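3-chlorocatechol 1,2-dioxygenase (Rhodococcus opacus, PDB 2BOY) catalyses the intradiol, oxygen-dependent ring cleavage of 3-chlorocatechol with a ferric iron, in a modified ortho-pathway that degrades 2-chlorophenol. Local coordinates at the interface of chains A and B. Numbering follows the deposited sequence. Chains: chain A/B, 3-chlorocatechol 1,2-dioxygenase.

The interface of chains A and B. Residues chain A 17-18, 20-21; chain B 9, 12-13, 55.
B:Met13 lies against A:Val20 and A:Ile17 where the N-terminal helices 3-24 of the two chains pack against each other. This helical packing is the dimer contact typical of the catechol and chlorocatechol 1,2-dioxygenase branch of the intradiol ring-cleavage dioxygenase family, and the two-fold axis relating the chains repeats the patch with their roles exchanged. From CB of B:Met13 the side chain leads out to CG, placed anti to the carbonyl carbon (chi1 -68°), which sits 3.9 Å from CG1 of A:Val20. From there the thioether chain runs extended, and SD passes CG2 of A:Ile17 at 4.1 Å. The methyl CE completes the reach between A:Val20, A:Ile17 and A:Ile21: it comes within 3.8 Å of CG1 of A:Val20 and 3.9 Å of CG1 of A:Ile21. The backbone carbonyl oxygen of A:Ile17 also lies beside this methyl, so the tip of the methionine is packed against helix backbone as well as side chains.

A:Val20 divides its two branches between neighbours. CG1, anti to the backbone N (chi1 174°), takes the methionine and also brushes CG2 of B:Ile9, whereas CG2 rests 3.9 Å from CB of B:Lys12. The contact with the lysine is thus made at the root of its side chain, and its extended aliphatic arm carries NZ away from the valine.

On the other side of A:Ile17 stands B:Phe55, the residue between helices 47-54 and 56-64. CG2 of A:Ile17 comes to CE2 of B:Phe55 from off the ring plane and outside the rim, at 3.6 Å, so the same methyl branch touches both the phenyl ring and the methionine. A:Asn18 approaches the ring differently: its amide oxygen OD1 lies at the edge, in the ring plane, 3.4 Å from CD2. The amide is turned 61° from the ring, which rules out parallel stacking; the carbonyl oxygen instead faces the ring's C-H rim, which may be weakly favourable electrostatically.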
loop_
_atom_site.group_PDB
_atom_site.type_symbol
_atom_site.label_atom_id
_atom_site.label_comp_id
_atom_site.label_asym_id
_atom_site.label_seq_id
_atom_site.Cartn_x
_atom_site.Cartn_y
_atom_site.Cartn_z
ATOM N N ILE A 17 -2.635 -11.481 -1.969
ATOM C CA ILE A 17 -3.528 -10.681 -1.127
ATOM C C ILE A 17 -4.978 -11.106 -1.389
ATOM O O ILE A 17 -5.762 -11.261 -0.462
ATOM C CB ILE A 17 -3.319 -9.214 -1.425
ATOM C CG1 ILE A 17 -2.006 -8.756 -0.758
ATOM C CG2 ILE A 17 -4.477 -8.377 -0.922
ATOM C CD1 ILE A 17 -1.482 -7.549 -1.397
ATOM N N ASN A 18 -5.303 -11.351 -2.659
ATOM C CA ASN A 18 -6.666 -11.804 -3.009
ATOM C C ASN A 18 -7.007 -13.203 -2.448
ATOM O O ASN A 18 -8.148 -13.496 -2.138
ATOM C CB ASN A 18 -6.909 -11.689 -4.530
ATOM C CG ASN A 18 -7.236 -10.253 -4.961
ATOM O OD1 ASN A 18 -7.812 -9.487 -4.202
ATOM N ND2 ASN A 18 -6.839 -9.891 -6.162
ATOM N N VAL A 20 -5.915 -14.306 0.447
ATOM C CA VAL A 20 -6.220 -14.004 1.836
ATOM C C VAL A 20 -7.631 -13.391 1.992
ATOM O O VAL A 20 -8.369 -13.714 2.932
ATOM C CB VAL A 20 -5.157 -13.046 2.466
ATOM C CG1 VAL A 20 -5.590 -12.622 3.879
ATOM C CG2 VAL A 20 -3.798 -13.746 2.521
ATOM N N ILE A 21 -7.983 -12.456 1.113
ATOM C CA ILE A 21 -9.336 -11.900 1.144
ATOM C C ILE A 21 -10.389 -13.019 1.072
ATOM O O ILE A 21 -11.347 -13.023 1.829
ATOM C CB ILE A 21 -9.547 -10.898 -0.024
ATOM C CG1 ILE A 21 -8.808 -9.590 0.291
ATOM C CG2 ILE A 21 -11.074 -10.697 -0.289
ATOM C CD1 ILE A 21 -8.727 -8.615 -0.861
ATOM N N ILE B 9 -5.351 -11.376 9.349
ATOM C CA ILE B 9 -5.472 -10.978 7.953
ATOM C C ILE B 9 -4.245 -10.171 7.511
ATOM O O ILE B 9 -3.620 -10.499 6.519
ATOM C CB ILE B 9 -6.754 -10.147 7.751
ATOM C CG1 ILE B 9 -8.023 -11.001 7.994
ATOM C CG2 ILE B 9 -6.775 -9.526 6.352
ATOM C CD1 ILE B 9 -9.274 -10.136 8.154
ATOM N N LYS B 12 -0.936 -12.266 7.444
ATOM C CA LYS B 12 -0.821 -13.191 6.299
ATOM C C LYS B 12 -0.446 -12.424 5.039
ATOM O O LYS B 12 0.322 -12.915 4.200
ATOM C CB LYS B 12 -2.164 -13.912 6.065
ATOM C CG LYS B 12 -2.383 -15.135 6.962
ATOM C CD LYS B 12 -3.847 -15.582 6.888
ATOM C CE LYS B 12 -4.143 -16.677 7.899
ATOM N NZ LYS B 12 -5.369 -17.473 7.481
ATOM N N MET B 13 -0.994 -11.214 4.889
ATOM C CA MET B 13 -0.715 -10.416 3.695
ATOM C C MET B 13 0.733 -9.917 3.660
ATOM O O MET B 13 1.415 -9.998 2.634
ATOM C CB MET B 13 -1.691 -9.222 3.587
ATOM C CG MET B 13 -3.136 -9.635 3.310
ATOM S SD MET B 13 -4.186 -8.201 3.135
ATOM C CE MET B 13 -5.807 -9.017 2.693
ATOM N N PHE B 55 -8.399 -5.399 -6.350
ATOM C CA PHE B 55 -8.908 -6.098 -5.169
ATOM C C PHE B 55 -10.438 -6.107 -4.984
ATOM O O PHE B 55 -10.959 -7.038 -4.358
ATOM C CB PHE B 55 -8.223 -5.576 -3.875
ATOM C CG PHE B 55 -6.731 -5.513 -3.989
ATOM C CD1 PHE B 55 -6.093 -4.304 -4.153
ATOM C CD2 PHE B 55 -5.959 -6.683 -3.973
ATOM C CE1 PHE B 55 -4.705 -4.243 -4.298
ATOM C CE2 PHE B 55 -4.572 -6.625 -4.091
ATOM C CZ PHE B 55 -3.944 -5.407 -4.272
#